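Long-range contact in putative immunoglobulin-blocking virulence protein (Mycoplasma mycoides subsp. capri, PDB 7ADK), which probably binds host immunoglobulin as a virulence factor and is held here in a complex with a lipoprotein chain: residues Lys674-Ile688 with Tyr707-Ile721. Numbering follows the deposited sequence.
Sequences KPKIHFSNGNNTTSI and YFEYNESLRNSGKQI
I688 and F708 meet from opposite directions, packing a strand against the helix that connects it to its parallel partner. The CB of I688 lies 4.0 Å from CZ of F708. One bond on, CG1 is 3.8 Å from that same CZ and reaches CD2 of L714 at 4.1 Å. With chi2 extended (-178°), the chain carries CD1 onward over one face of the F708 ring, a CH-pi contact 3.8 Å from its centroid; the same methyl also meets CB of Y707. The backbone on which this side chain stands is gripped twice: I688 N donates to K719 O (3.2 Å), and I688 O accepts from I721 N (2.9 Å), the pattern of a parallel bridge to Q720.

At the other end, I677 N gives Y710 O a nearly straight bond of 2.9 Å (173°), while CG of P675 lies over one face of the Y710 ring, toward its rim, in a second CH-pi contact. The NZ of K719 donates to T685 O at 2.9 Å and also forms a salt bridge with D158 of the lipoprotein chain.

Strand 688-690, helix 698-709 and strand 720-722 thus form a beta-alpha-beta crossover, with helix 712-715 preceding the last strand. Strand 650-652 flanks 688-690 on its other side, supplying F650 and I652 to I688, while strand 676-679 edges the neighbouring five-stranded parallel sheet beside strand 640-643.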
loop_
_atom_site.group_PDB
_atom_site.type_symbol
_atom_site.label_atom_id
_atom_site.label_comp_id
_atom_site.label_asym_id
_atom_site.label_seq_id
_atom_site.Cartn_x
_atom_site.Cartn_y
_atom_site.Cartn_z
ATOM N N LYS A 674 5.106 -18.315 -16.164
ATOM C CA LYS A 674 3.905 -18.832 -16.833
ATOM C C LYS A 674 2.813 -17.751 -16.880
ATOM O O LYS A 674 2.873 -16.798 -16.104
ATOM C CB LYS A 674 3.470 -20.138 -16.127
ATOM C CG LYS A 674 4.553 -21.236 -16.149
ATOM C CD LYS A 674 5.016 -21.664 -17.547
ATOM C CE LYS A 674 6.185 -22.656 -17.497
ATOM N NZ LYS A 674 7.490 -22.005 -17.282
ATOM N N PRO A 675 1.820 -17.854 -17.779
ATOM C CA PRO A 675 0.722 -16.897 -17.837
ATOM C C PRO A 675 -0.264 -17.057 -16.664
ATOM O O PRO A 675 -0.169 -18.009 -15.896
ATOM C CB PRO A 675 0.093 -17.153 -19.196
ATOM C CG PRO A 675 0.291 -18.630 -19.396
ATOM C CD PRO A 675 1.656 -18.879 -18.796
ATOM N N LYS A 676 -1.215 -16.135 -16.500
ATOM C CA LYS A 676 -2.114 -16.050 -15.334
ATOM C C LYS A 676 -3.591 -16.209 -15.676
ATOM O O LYS A 676 -4.071 -15.734 -16.700
ATOM C CB LYS A 676 -1.894 -14.745 -14.560
ATOM C CG LYS A 676 -0.580 -14.745 -13.792
ATOM C CD LYS A 676 -0.455 -13.536 -12.867
ATOM C CE LYS A 676 0.870 -13.589 -12.110
ATOM N NZ LYS A 676 1.011 -12.485 -11.153
ATOM N N ILE A 677 -4.336 -16.846 -14.780
ATOM C CA ILE A 677 -5.790 -16.781 -14.708
ATOM C C ILE A 677 -6.152 -16.141 -13.371
ATOM O O ILE A 677 -5.518 -16.415 -12.358
ATOM C CB ILE A 677 -6.461 -18.154 -14.936
ATOM C CG1 ILE A 677 -6.170 -18.703 -16.341
ATOM C CG2 ILE A 677 -7.979 -18.055 -14.733
ATOM C CD1 ILE A 677 -6.543 -20.160 -16.530
ATOM N N HIS A 678 -7.169 -15.292 -13.379
ATOM C CA HIS A 678 -7.718 -14.585 -12.220
ATOM C C HIS A 678 -9.238 -14.717 -12.161
ATOM O O HIS A 678 -9.883 -14.900 -13.185
ATOM C CB HIS A 678 -7.375 -13.099 -12.291
ATOM C CG HIS A 678 -5.954 -12.733 -12.014
ATOM N ND1 HIS A 678 -5.386 -12.573 -10.751
ATOM C CD2 HIS A 678 -5.058 -12.352 -12.953
ATOM C CE1 HIS A 678 -4.152 -12.097 -10.964
ATOM N NE2 HIS A 678 -3.933 -11.962 -12.278
ATOM N N PHE A 679 -9.830 -14.524 -10.989
ATOM C CA PHE A 679 -11.280 -14.481 -10.802
ATOM C C PHE A 679 -11.712 -13.244 -10.017
ATOM O O PHE A 679 -11.011 -12.821 -9.103
ATOM C CB PHE A 679 -11.758 -15.762 -10.123
ATOM C CG PHE A 679 -11.558 -17.026 -10.921
ATOM C CD1 PHE A 679 -12.381 -17.278 -12.022
ATOM C CD2 PHE A 679 -10.554 -17.946 -10.586
ATOM C CE1 PHE A 679 -12.193 -18.429 -12.793
ATOM C CE2 PHE A 679 -10.358 -19.096 -11.361
ATOM C CZ PHE A 679 -11.178 -19.337 -12.469
ATOM N N SER A 680 -12.883 -12.689 -10.311
ATOM C CA SER A 680 -13.378 -11.451 -9.680
ATOM C C SER A 680 -13.532 -11.482 -8.148
ATOM O O SER A 680 -13.496 -10.437 -7.506
ATOM C CB SER A 680 -14.721 -11.073 -10.300
ATOM O OG SER A 680 -14.613 -10.956 -11.691
ATOM N N ASN A 681 -13.661 -12.661 -7.545
ATOM C CA ASN A 681 -13.815 -12.871 -6.107
ATOM C C ASN A 681 -12.497 -13.157 -5.345
ATOM O O ASN A 681 -12.285 -12.626 -4.260
ATOM C CB ASN A 681 -14.854 -13.991 -5.902
ATOM C CG ASN A 681 -14.461 -15.316 -6.512
ATOM O OD1 ASN A 681 -13.630 -15.394 -7.397
ATOM N ND2 ASN A 681 -14.979 -16.406 -6.027
ATOM N N GLY A 682 -11.627 -14.035 -5.857
ATOM C CA GLY A 682 -10.489 -14.637 -5.137
ATOM C C GLY A 682 -10.786 -15.713 -4.063
ATOM O O GLY A 682 -9.861 -16.351 -3.575
ATOM N N ASN A 683 -12.059 -15.992 -3.730
ATOM C CA ASN A 683 -12.522 -17.041 -2.799
ATOM C C ASN A 683 -12.470 -18.478 -3.353
ATOM O O ASN A 683 -13.025 -19.385 -2.741
ATOM C CB ASN A 683 -13.951 -16.713 -2.298
ATOM C CG ASN A 683 -14.024 -15.484 -1.414
ATOM O OD1 ASN A 683 -13.624 -14.405 -1.805
ATOM N ND2 ASN A 683 -14.473 -15.609 -0.194
ATOM N N ASN A 684 -11.829 -18.710 -4.493
ATOM C CA ASN A 684 -11.871 -19.966 -5.258
ATOM C C ASN A 684 -11.014 -21.111 -4.692
ATOM O O ASN A 684 -10.427 -21.896 -5.433
ATOM C CB ASN A 684 -11.558 -19.696 -6.727
ATOM C CG ASN A 684 -12.332 -18.515 -7.215
ATOM O OD1 ASN A 684 -13.517 -18.578 -7.464
ATOM N ND2 ASN A 684 -11.712 -17.372 -7.268
ATOM N N THR A 685 -10.895 -21.174 -3.365
ATOM C CA THR A 685 -10.177 -22.214 -2.620
ATOM C C THR A 685 -11.046 -23.450 -2.372
ATOM O O THR A 685 -10.575 -24.446 -1.825
ATOM C CB THR A 685 -9.601 -21.660 -1.306
ATOM O OG1 THR A 685 -10.629 -21.200 -0.460
ATOM C CG2 THR A 685 -8.648 -20.487 -1.548
ATOM N N THR A 686 -12.305 -23.448 -2.806
ATOM C CA THR A 686 -13.025 -24.687 -3.156
ATOM C C THR A 686 -12.775 -25.015 -4.642
ATOM O O THR A 686 -12.132 -24.279 -5.387
ATOM C CB THR A 686 -14.509 -24.590 -2.736
ATOM O OG1 THR A 686 -14.546 -24.521 -1.333
ATOM C CG2 THR A 686 -15.421 -25.770 -3.081
ATOM N N SER A 687 -13.189 -26.195 -5.069
ATOM C CA SER A 687 -12.784 -26.811 -6.322
ATOM C C SER A 687 -13.222 -26.096 -7.603
ATOM O O SER A 687 -14.142 -25.286 -7.622
ATOM C CB SER A 687 -13.400 -28.215 -6.353
ATOM O OG SER A 687 -13.226 -28.876 -5.119
ATOM N N ILE A 688 -12.659 -26.532 -8.725
ATOM C CA ILE A 688 -13.359 -26.438 -10.006
ATOM C C ILE A 688 -14.504 -27.457 -9.967
ATOM O O ILE A 688 -14.255 -28.662 -9.884
ATOM C CB ILE A 688 -12.405 -26.724 -11.175
ATOM C CG1 ILE A 688 -11.297 -25.660 -11.208
ATOM C CG2 ILE A 688 -13.177 -26.783 -12.499
ATOM C CD1 ILE A 688 -10.333 -25.825 -12.373
ATOM N N TYR A 707 -6.287 -24.190 -15.573
ATOM C CA TYR A 707 -6.989 -23.516 -14.477
ATOM C C TYR A 707 -6.371 -23.791 -13.099
ATOM O O TYR A 707 -6.472 -22.940 -12.229
ATOM C CB TYR A 707 -8.466 -23.898 -14.434
ATOM C CG TYR A 707 -9.345 -23.384 -15.550
ATOM C CD1 TYR A 707 -9.943 -22.111 -15.471
ATOM C CD2 TYR A 707 -9.637 -24.223 -16.632
ATOM C CE1 TYR A 707 -10.816 -21.680 -16.483
ATOM C CE2 TYR A 707 -10.519 -23.798 -17.636
ATOM C CZ TYR A 707 -11.108 -22.532 -17.566
ATOM O OH TYR A 707 -11.984 -22.164 -18.524
ATOM N N PHE A 708 -5.742 -24.945 -12.871
ATOM C CA PHE A 708 -5.023 -25.196 -11.624
ATOM C C PHE A 708 -3.616 -24.592 -11.643
ATOM O O PHE A 708 -3.186 -24.027 -10.649
ATOM C CB PHE A 708 -4.997 -26.704 -11.352
ATOM C CG PHE A 708 -6.350 -27.274 -10.988
ATOM C CD1 PHE A 708 -6.979 -26.850 -9.807
ATOM C CD2 PHE A 708 -6.959 -28.253 -11.787
ATOM C CE1 PHE A 708 -8.229 -27.368 -9.448
ATOM C CE2 PHE A 708 -8.202 -28.789 -11.422
ATOM C CZ PHE A 708 -8.841 -28.333 -10.261
ATOM N N GLU A 709 -2.902 -24.653 -12.761
ATOM C CA GLU A 709 -1.537 -24.164 -12.888
ATOM C C GLU A 709 -1.462 -22.629 -12.882
ATOM O O GLU A 709 -0.683 -22.055 -12.122
ATOM C CB GLU A 709 -0.917 -24.774 -14.143
ATOM C CG GLU A 709 0.577 -24.509 -14.281
ATOM C CD GLU A 709 1.158 -25.073 -15.583
ATOM O OE1 GLU A 709 0.485 -25.834 -16.289
ATOM O OE2 GLU A 709 2.309 -24.757 -15.915
ATOM N N TYR A 710 -2.274 -21.955 -13.692
ATOM C CA TYR A 710 -2.166 -20.517 -13.938
ATOM C C TYR A 710 -2.905 -19.658 -12.905
ATOM O O TYR A 710 -2.745 -18.445 -12.919
ATOM C CB TYR A 710 -2.628 -20.215 -15.373
ATOM C CG TYR A 710 -1.894 -20.910 -16.517
ATOM C CD1 TYR A 710 -0.634 -21.513 -16.338
ATOM C CD2 TYR A 710 -2.479 -20.926 -17.797
ATOM C CE1 TYR A 710 0.010 -22.156 -17.405
ATOM C CE2 TYR A 710 -1.838 -21.569 -18.873
ATOM C CZ TYR A 710 -0.592 -22.197 -18.673
ATOM O OH TYR A 710 0.023 -22.853 -19.691
ATOM N N ASN A 711 -3.716 -20.238 -12.013
ATOM C CA ASN A 711 -4.441 -19.515 -10.972
ATOM C C ASN A 711 -3.935 -19.917 -9.589
ATOM O O ASN A 711 -4.158 -21.047 -9.168
ATOM C CB ASN A 711 -5.933 -19.785 -11.124
ATOM C CG ASN A 711 -6.760 -19.032 -10.121
ATOM O OD1 ASN A 711 -7.142 -17.899 -10.305
ATOM N ND2 ASN A 711 -7.074 -19.632 -9.017
ATOM N N GLU A 712 -3.335 -18.979 -8.851
ATOM C CA GLU A 712 -2.686 -19.218 -7.555
ATOM C C GLU A 712 -3.579 -19.965 -6.563
ATOM O O GLU A 712 -3.211 -21.016 -6.042
ATOM C CB GLU A 712 -2.213 -17.863 -6.994
ATOM C CG GLU A 712 -1.443 -17.914 -5.660
ATOM C CD GLU A 712 -2.294 -18.047 -4.378
ATOM O OE1 GLU A 712 -1.776 -18.597 -3.380
ATOM O OE2 GLU A 712 -3.451 -17.567 -4.336
ATOM N N SER A 713 -4.789 -19.460 -6.339
ATOM C CA SER A 713 -5.648 -19.933 -5.252
ATOM C C SER A 713 -6.337 -21.268 -5.558
ATOM O O SER A 713 -7.020 -21.817 -4.706
ATOM C CB SER A 713 -6.633 -18.846 -4.840
ATOM O OG SER A 713 -6.030 -17.568 -4.876
ATOM N N LEU A 714 -6.125 -21.798 -6.765
ATOM C CA LEU A 714 -6.452 -23.156 -7.205
ATOM C C LEU A 714 -5.207 -24.065 -7.210
ATOM O O LEU A 714 -5.293 -25.234 -6.836
ATOM C CB LEU A 714 -7.096 -23.097 -8.600
ATOM C CG LEU A 714 -8.559 -22.638 -8.633
ATOM C CD1 LEU A 714 -8.991 -22.428 -10.073
ATOM C CD2 LEU A 714 -9.496 -23.680 -8.069
ATOM N N ARG A 715 -4.041 -23.533 -7.576
ATOM C CA ARG A 715 -2.748 -24.228 -7.611
ATOM C C ARG A 715 -2.345 -24.851 -6.283
ATOM O O ARG A 715 -1.706 -25.904 -6.277
ATOM C CB ARG A 715 -1.667 -23.216 -8.027
ATOM C CG ARG A 715 -0.386 -23.869 -8.559
ATOM C CD ARG A 715 0.742 -22.848 -8.662
ATOM N NE ARG A 715 0.387 -21.691 -9.496
ATOM C CZ ARG A 715 0.551 -20.411 -9.227
ATOM N NH1 ARG A 715 0.323 -19.542 -10.151
ATOM N NH2 ARG A 715 0.939 -19.961 -8.077
ATOM N N ASN A 716 -2.720 -24.201 -5.176
ATOM C CA ASN A 716 -2.342 -24.575 -3.807
ATOM C C ASN A 716 -2.826 -25.967 -3.339
ATOM O O ASN A 716 -2.199 -26.556 -2.458
ATOM C CB ASN A 716 -2.824 -23.472 -2.844
ATOM C CG ASN A 716 -2.050 -22.168 -2.976
ATOM O OD1 ASN A 716 -1.030 -22.078 -3.645
ATOM N ND2 ASN A 716 -2.500 -21.123 -2.325
ATOM N N SER A 717 -3.898 -26.518 -3.917
ATOM C CA SER A 717 -4.475 -27.810 -3.511
ATOM C C SER A 717 -5.026 -28.676 -4.651
ATOM O O SER A 717 -5.159 -29.884 -4.475
ATOM C CB SER A 717 -5.573 -27.572 -2.482
ATOM O OG SER A 717 -6.554 -26.705 -2.997
ATOM N N GLY A 718 -5.285 -28.124 -5.840
ATOM C CA GLY A 718 -5.653 -28.910 -7.021
ATOM C C GLY A 718 -7.044 -29.559 -6.969
ATOM O O GLY A 718 -7.285 -30.536 -7.670
ATOM N N LYS A 719 -7.952 -29.061 -6.124
ATOM C CA LYS A 719 -9.249 -29.692 -5.828
ATOM C C LYS A 719 -10.241 -29.649 -6.994
ATOM O O LYS A 719 -10.518 -28.605 -7.582
ATOM C CB LYS A 719 -9.861 -29.091 -4.555
ATOM C CG LYS A 719 -9.038 -29.474 -3.322
ATOM C CD LYS A 719 -9.635 -28.989 -1.999
ATOM C CE LYS A 719 -9.740 -27.466 -1.949
ATOM N NZ LYS A 719 -10.034 -26.967 -0.583
ATOM N N GLN A 720 -10.842 -30.793 -7.281
ATOM C CA GLN A 720 -11.873 -30.979 -8.301
ATOM C C GLN A 720 -13.197 -31.383 -7.645
ATOM O O GLN A 720 -13.219 -31.939 -6.554
ATOM C CB GLN A 720 -11.417 -32.042 -9.303
ATOM C CG GLN A 720 -10.184 -31.646 -10.126
ATOM C CD GLN A 720 -9.608 -32.828 -10.905
ATOM O OE1 GLN A 720 -10.320 -33.662 -11.431
ATOM N NE2 GLN A 720 -8.306 -32.941 -11.039
ATOM N N ILE A 721 -14.325 -31.093 -8.277
ATOM C CA ILE A 721 -15.650 -31.578 -7.869
ATOM C C ILE A 721 -16.327 -32.184 -9.097
ATOM O O ILE A 721 -16.390 -31.535 -10.133
ATOM C CB ILE A 721 -16.484 -30.447 -7.216
ATOM C CG1 ILE A 721 -16.250 -30.402 -5.697
ATOM C CG2 ILE A 721 -17.978 -30.591 -7.520
ATOM C CD1 ILE A 721 -16.728 -29.117 -5.008
#